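Side-chain contacts in 6-aminohexanoate-cyclic-dimer hydrolase (Arthrobacter sp., PDB 3A2Q), which hydrolyses one amide bond of the cyclic dimer of 6-aminohexanoic acid, a nylon-6 by-product, to give the linear dimer: residues S23-E26 against L27-T31; F103-R106 against M107-A110. The protein carries 1 engineered substitution. All coordinates share one frame; numbering follows the deposited sequence.

Interaction 1: residues S23-E26 against L27-T31; sequences SRTE and LLEAT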
ATOM      1  N   SER A  23      -6.464 -16.499  24.841  1.00 56.94           N
ATOM      2  CA  SER A  23      -7.504 -17.216  24.122  1.00 56.85           C
ATOM      3  C   SER A  23      -7.847 -16.449  22.850  1.00 56.92           C
ATOM      4  O   SER A  23      -7.558 -15.259  22.742  1.00 57.63           O
ATOM      5  CB  SER A  23      -8.751 -17.346  24.998  1.00 55.17           C
ATOM      6  OG  SER A  23      -9.811 -17.949  24.285  1.00 61.11           O
ATOM      7  N   ARG A  24      -8.468 -17.130  21.891  1.00 56.14           N
ATOM      8  CA  ARG A  24      -8.848 -16.490  20.635  1.00 55.21           C
ATOM      9  C   ARG A  24      -9.881 -15.401  20.884  1.00 54.58           C
ATOM     10  O   ARG A  24      -9.912 -14.381  20.192  1.00 54.29           O
ATOM     11  CB  ARG A  24      -9.430 -17.517  19.665  1.00 54.19           C
ATOM     12  CG  ARG A  24      -8.495 -18.665  19.354  1.00 55.07           C
ATOM     13  CD  ARG A  24      -9.113 -19.611  18.344  1.00 51.85           C
ATOM     14  NE  ARG A  24      -8.197 -20.692  18.000  1.00 53.07           N
ATOM     15  CZ  ARG A  24      -8.424 -21.587  17.045  1.00 53.26           C
ATOM     16  NH1 ARG A  24      -9.543 -21.532  16.335  1.00 50.85           N
ATOM     17  NH2 ARG A  24      -7.530 -22.535  16.802  1.00 55.54           N
ATOM     18  N   THR A  25     -10.732 -15.631  21.878  1.00 53.79           N
ATOM     19  CA  THR A  25     -11.778 -14.685  22.231  1.00 51.10           C
ATOM     20  C   THR A  25     -11.172 -13.486  22.938  1.00 48.57           C
ATOM     21  O   THR A  25     -11.593 -12.351  22.719  1.00 50.30           O
ATOM     22  CB  THR A  25     -12.815 -15.324  23.165  1.00 51.08           C
ATOM     23  OG1 THR A  25     -13.213 -16.592  22.636  1.00 56.81           O
ATOM     24  CG2 THR A  25     -14.034 -14.426  23.288  1.00 48.07           C
ATOM     25  N   GLU A  26     -10.190 -13.745  23.794  1.00 45.64           N
ATOM     26  CA  GLU A  26      -9.521 -12.680  24.527  1.00 48.26           C
ATOM     27  C   GLU A  26      -8.854 -11.716  23.554  1.00 47.53           C
ATOM     28  O   GLU A  26      -9.122 -10.515  23.572  1.00 47.95           O
ATOM     29  CB  GLU A  26      -8.476 -13.266  25.480  1.00 45.26           C
ATOM     30  CG  GLU A  26      -9.059 -13.827  26.768  1.00 56.41           C
ATOM     31  CD  GLU A  26      -8.005 -14.432  27.677  1.00 59.90           C
ATOM     32  OE1 GLU A  26      -8.290 -14.617  28.879  1.00 63.48           O
ATOM     33  OE2 GLU A  26      -6.895 -14.730  27.188  1.00 63.28           O
ATOM     34  N   LEU A  27      -7.993 -12.254  22.695  1.00 48.30           N
ATOM     35  CA  LEU A  27      -7.291 -11.443  21.708  1.00 45.71           C
ATOM     36  C   LEU A  27      -8.279 -10.671  20.841  1.00 45.64           C
ATOM     37  O   LEU A  27      -8.145  -9.459  20.663  1.00 44.97           O
ATOM     38  CB  LEU A  27      -6.412 -12.334  20.822  1.00 47.45           C
ATOM     39  CG  LEU A  27      -5.613 -11.635  19.716  1.00 44.82           C
ATOM     40  CD1 LEU A  27      -4.676 -10.603  20.323  1.00 40.88           C
ATOM     41  CD2 LEU A  27      -4.831 -12.670  18.925  1.00 40.27           C
ATOM     42  N   LEU A  28      -9.278 -11.377  20.318  1.00 44.15           N
ATOM     43  CA  LEU A  28     -10.285 -10.764  19.460  1.00 44.20           C
ATOM     44  C   LEU A  28     -11.081  -9.687  20.188  1.00 44.99           C
ATOM     45  O   LEU A  28     -11.246  -8.579  19.677  1.00 42.68           O
ATOM     46  CB  LEU A  28     -11.252 -11.826  18.931  1.00 42.73           C
ATOM     47  CG  LEU A  28     -11.830 -11.626  17.524  1.00 49.90           C
ATOM     48  CD1 LEU A  28     -12.970 -12.611  17.318  1.00 45.12           C
ATOM     49  CD2 LEU A  28     -12.329 -10.204  17.331  1.00 49.69           C
ATOM     50  N   GLU A  29     -11.586 -10.014  21.375  1.00 45.52           N
ATOM     51  CA  GLU A  29     -12.367  -9.058  22.152  1.00 44.36           C
ATOM     52  C   GLU A  29     -11.506  -7.900  22.639  1.00 43.66           C
ATOM     53  O   GLU A  29     -11.974  -6.764  22.729  1.00 43.53           O
ATOM     54  CB  GLU A  29     -13.034  -9.752  23.342  1.00 45.28           C
ATOM     55  CG  GLU A  29     -14.097 -10.765  22.950  1.00 39.54           C
ATOM     56  CD  GLU A  29     -15.145 -10.184  22.019  1.00 40.66           C
ATOM     57  OE1 GLU A  29     -15.514  -9.006  22.198  1.00 42.90           O
ATOM     58  OE2 GLU A  29     -15.610 -10.907  21.111  1.00 46.27           O
ATOM     59  N   ALA A  30     -10.249  -8.188  22.955  1.00 43.60           N
ATOM     60  CA  ALA A  30      -9.330  -7.153  23.407  1.00 42.60           C
ATOM     61  C   ALA A  30      -9.055  -6.220  22.232  1.00 43.15           C
ATOM     62  O   ALA A  30      -8.874  -5.013  22.409  1.00 44.15           O
ATOM     63  CB  ALA A  30      -8.029  -7.778  23.899  1.00 39.51           C
ATOM     64  N   THR A  31      -9.034  -6.790  21.030  1.00 40.38           N
ATOM     65  CA  THR A  31      -8.790  -6.017  19.818  1.00 39.47           C
ATOM     66  C   THR A  31     -10.017  -5.182  19.446  1.00 38.91           C
ATOM     67  O   THR A  31      -9.891  -4.012  19.082  1.00 38.84           O
ATOM     68  CB  THR A  31      -8.419  -6.944  18.638  1.00 39.56           C
ATOM     69  OG1 THR A  31      -7.233  -7.681  18.964  1.00 38.22           O
ATOM     70  CG2 THR A  31      -8.175  -6.130  17.377  1.00 38.86           C
TER

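Interaction 2: residues F103-R106 against M107-A110; sequences FVQR and MRAA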
ATOM      1  N   PHE A 103      -7.511 -13.369  -2.244  1.00 29.89           N
ATOM      2  CA  PHE A 103      -6.730 -12.855  -1.121  1.00 26.42           C
ATOM      3  C   PHE A 103      -7.447 -13.156   0.193  1.00 28.93           C
ATOM      4  O   PHE A 103      -6.842 -13.661   1.137  1.00 25.80           O
ATOM      5  CB  PHE A 103      -6.543 -11.332  -1.244  1.00 30.61           C
ATOM      6  CG  PHE A 103      -5.626 -10.739  -0.198  1.00 28.52           C
ATOM      7  CD1 PHE A 103      -4.268 -10.584  -0.451  1.00 28.33           C
ATOM      8  CD2 PHE A 103      -6.121 -10.347   1.043  1.00 31.29           C
ATOM      9  CE1 PHE A 103      -3.412 -10.047   0.514  1.00 28.29           C
ATOM     10  CE2 PHE A 103      -5.278  -9.811   2.014  1.00 26.22           C
ATOM     11  CZ  PHE A 103      -3.920  -9.661   1.750  1.00 27.00           C
ATOM     12  N   VAL A 104      -8.737 -12.833   0.243  1.00 28.91           N
ATOM     13  CA  VAL A 104      -9.540 -13.056   1.443  1.00 31.30           C
ATOM     14  C   VAL A 104      -9.620 -14.533   1.822  1.00 30.99           C
ATOM     15  O   VAL A 104      -9.519 -14.876   2.995  1.00 32.97           O
ATOM     16  CB  VAL A 104     -10.968 -12.482   1.267  1.00 30.07           C
ATOM     17  CG1 VAL A 104     -11.845 -12.875   2.447  1.00 36.45           C
ATOM     18  CG2 VAL A 104     -10.898 -10.968   1.161  1.00 32.34           C
ATOM     19  N   GLN A 105      -9.791 -15.405   0.835  1.00 31.87           N
ATOM     20  CA  GLN A 105      -9.874 -16.839   1.108  1.00 30.48           C
ATOM     21  C   GLN A 105      -8.559 -17.360   1.672  1.00 30.41           C
ATOM     22  O   GLN A 105      -8.550 -18.153   2.615  1.00 30.17           O
ATOM     23  CB  GLN A 105     -10.216 -17.612  -0.165  1.00 27.19           C
ATOM     24  CG  GLN A 105     -11.518 -17.193  -0.819  1.00 33.68           C
ATOM     25  CD  GLN A 105     -11.860 -18.058  -2.014  1.00 38.71           C
ATOM     26  OE1 GLN A 105     -11.005 -18.339  -2.855  1.00 43.44           O
ATOM     27  NE2 GLN A 105     -13.115 -18.478  -2.103  1.00 38.50           N
ATOM     28  N   ARG A 106      -7.450 -16.913   1.085  1.00 31.51           N
ATOM     29  CA  ARG A 106      -6.119 -17.324   1.519  1.00 29.34           C
ATOM     30  C   ARG A 106      -5.843 -16.930   2.969  1.00 29.42           C
ATOM     31  O   ARG A 106      -5.259 -17.704   3.726  1.00 32.86           O
ATOM     32  CB  ARG A 106      -5.042 -16.704   0.610  1.00 28.69           C
ATOM     33  CG  ARG A 106      -4.877 -17.372  -0.759  1.00 28.94           C
ATOM     34  CD  ARG A 106      -4.436 -18.828  -0.618  1.00 31.09           C
ATOM     35  NE  ARG A 106      -3.959 -19.390  -1.880  1.00 33.59           N
ATOM     36  CZ  ARG A 106      -2.783 -19.106  -2.433  1.00 32.59           C
ATOM     37  NH1 ARG A 106      -1.949 -18.264  -1.836  1.00 31.62           N
ATOM     38  NH2 ARG A 106      -2.440 -19.663  -3.589  1.00 32.18           N
ATOM     39  N   MET A 107      -6.250 -15.722   3.348  1.00 29.86           N
ATOM     40  CA  MET A 107      -6.045 -15.235   4.712  1.00 29.30           C
ATOM     41  C   MET A 107      -6.835 -16.055   5.734  1.00 30.75           C
ATOM     42  O   MET A 107      -6.314 -16.414   6.797  1.00 32.14           O
ATOM     43  CB  MET A 107      -6.456 -13.763   4.815  1.00 32.52           C
ATOM     44  CG  MET A 107      -5.503 -12.789   4.117  1.00 29.29           C
ATOM     45  SD  MET A 107      -3.863 -12.742   4.871  1.00 30.60           S
ATOM     46  CE  MET A 107      -4.165 -11.577   6.221  1.00 30.29           C
ATOM     47  N   ARG A 108      -8.092 -16.346   5.414  1.00 33.16           N
ATOM     48  CA  ARG A 108      -8.946 -17.123   6.309  1.00 35.62           C
ATOM     49  C   ARG A 108      -8.415 -18.543   6.492  1.00 37.38           C
ATOM     50  O   ARG A 108      -8.442 -19.085   7.596  1.00 38.72           O
ATOM     51  CB  ARG A 108     -10.380 -17.170   5.772  1.00 35.17           C
ATOM     52  CG  ARG A 108     -11.361 -17.851   6.718  1.00 37.27           C
ATOM     53  CD  ARG A 108     -12.802 -17.705   6.254  1.00 38.15           C
ATOM     54  NE  ARG A 108     -13.079 -18.446   5.026  1.00 40.00           N
ATOM     55  CZ  ARG A 108     -13.470 -17.886   3.886  1.00 43.01           C
ATOM     56  NH1 ARG A 108     -13.631 -16.570   3.805  1.00 44.49           N
ATOM     57  NH2 ARG A 108     -13.711 -18.645   2.824  1.00 43.13           N
ATOM     58  N   ALA A 109      -7.932 -19.144   5.407  1.00 37.93           N
ATOM     59  CA  ALA A 109      -7.393 -20.498   5.466  1.00 37.61           C
ATOM     60  C   ALA A 109      -6.138 -20.531   6.329  1.00 38.59           C
ATOM     61  O   ALA A 109      -5.794 -21.564   6.910  1.00 39.26           O
ATOM     62  CB  ALA A 109      -7.072 -20.998   4.058  1.00 37.32           C
ATOM     63  N   ALA A 110      -5.457 -19.392   6.413  1.00 35.13           N
ATOM     64  CA  ALA A 110      -4.236 -19.281   7.200  1.00 34.22           C
ATOM     65  C   ALA A 110      -4.531 -19.112   8.687  1.00 33.79           C
ATOM     66  O   ALA A 110      -3.644 -19.287   9.520  1.00 36.26           O
ATOM     67  CB  ALA A 110      -3.401 -18.105   6.702  1.00 34.91           C
TER
HETATM   68  O   HOH W   1     -15.300 -18.085  -0.224  1.00 48.45           O

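Interaction 1: residues S23-E26 against L27-T31
Thr25 and Glu29 touch one turn apart in the first turns of helix 24-42, a local contact in which the capped N-terminus of the helix runs into its regular i to i+4 bonding. Their side chains lie alongside each other and point the same way, CG2 of Thr25 packing 3.7 Å from CG of Glu29. The threonine methyl gets there because CG2 stands anti to the backbone N, which leaves OG1 beside that N. Glu29 then bends at its second torsion (chi2 -53°), and its carboxylate goes on to a salt bridge with Arg54. In the backbone, Glu29 N donates to Thr25 O at 2.7 Å, and Leu27 N to Ser23 O with an N-H...O angle of 177°.

The start of the helix is a capping box. Ser23 is the N-cap; its OG takes a weak, long bond from Thr25 N, 3.5 Å, while Ser23 N donates to Glu26 OE2 at 3.0 Å, arriving from above the carboxylate plane. Side chains thereby meet two backbone N-H groups at a helix end with no preceding turn to supply carbonyls, that of Ser23 well and that of Thr25 only weakly. Further on, Leu27 O accepts two bonds, from Thr31 N and from Thr31 OG1 (2.6 Å for OG1), which reach it from opposite faces of its plane.

The apolar side of the helix is buried: Leu27 packs on Val17 of helix 10-19, whereas Leu28 lies on helix 50-59 and, together with Thr31, against Leu115 of strand 113-118.

Interaction 2: residues F103-R106 against M107-A110
Phe103 and Met107 lie side by side on one face of helix 102-110 and point the same way, with Met107 CG 3.7 Å from Phe103 CE2. The sulfur joins in as a Met-aromatic contact: Met107 SD sits 4.9 Å from the centre of the Phe103 ring, 36° off the ring normal, so it approaches obliquely. The methionine chain folds to do this, with CG anti to the carbonyl carbon and further bends at chi2 (-65°) and chi3. Met107 CG also comes within 3.4 Å of Phe103 O, the carbonyl that accepts from Met107 N.

On another side of the helix, Gln105 and Arg108 share a water. Gln105 NE2 donates to it at 2.9 Å, and Arg108 NH2 gives it a weak bond of 3.5 Å, the water lying in the plane of the guanidinium at its edge. A bend at chi3 (68°) carries that guanidinium back along the helix to Val104 and Gln105, where it lies obliquely to Val104 CG1 and NH1 forms a salt bridge with Asp100.

The underlying pattern is ordinary alpha-helical i to i+4 bonding, regular from Met107 N to Phe103 O through Ala109 N to Gln105 O and weak at Ala110 N to Arg106 O, 3.2 Å. In the amidase alpha/beta fold this short helix packs against the central mixed sheet, where Val104 and Met107 meet Tyr69 of strand 68-72.

Helix 219-229 flanks the Phe103-Met107 pair, supplying Val229 to both residues and Leu225 to Met107, while His167 meets the Phe103 ring edge-to-face. Arg106 reaches the end of that helix, its NH1 donating to the carbonyls of Val228 and Ser230.

In the fold
Interactions 1 and 2 are successive along the chain and lie on the same side of its centre. Their centres are about 19 Å apart and their nearest atoms about 9 Å, so they do not touch. The central sheet provides an indirect connection: interaction 1 packs on strand 113-118, which adjoins strand 68-72, on which Val104 and Met107 of interaction 2 pack. That second strand ends in Lys72, assigned to the charge relay system by similarity, and the side chain of Phe103 is about 9 Å from that of Lys72. Interaction 2 thus lies near the probable charge relay lysine, whereas 23-31 lies away from the annotated sites, its centre about 27 Å from the centre of the chain.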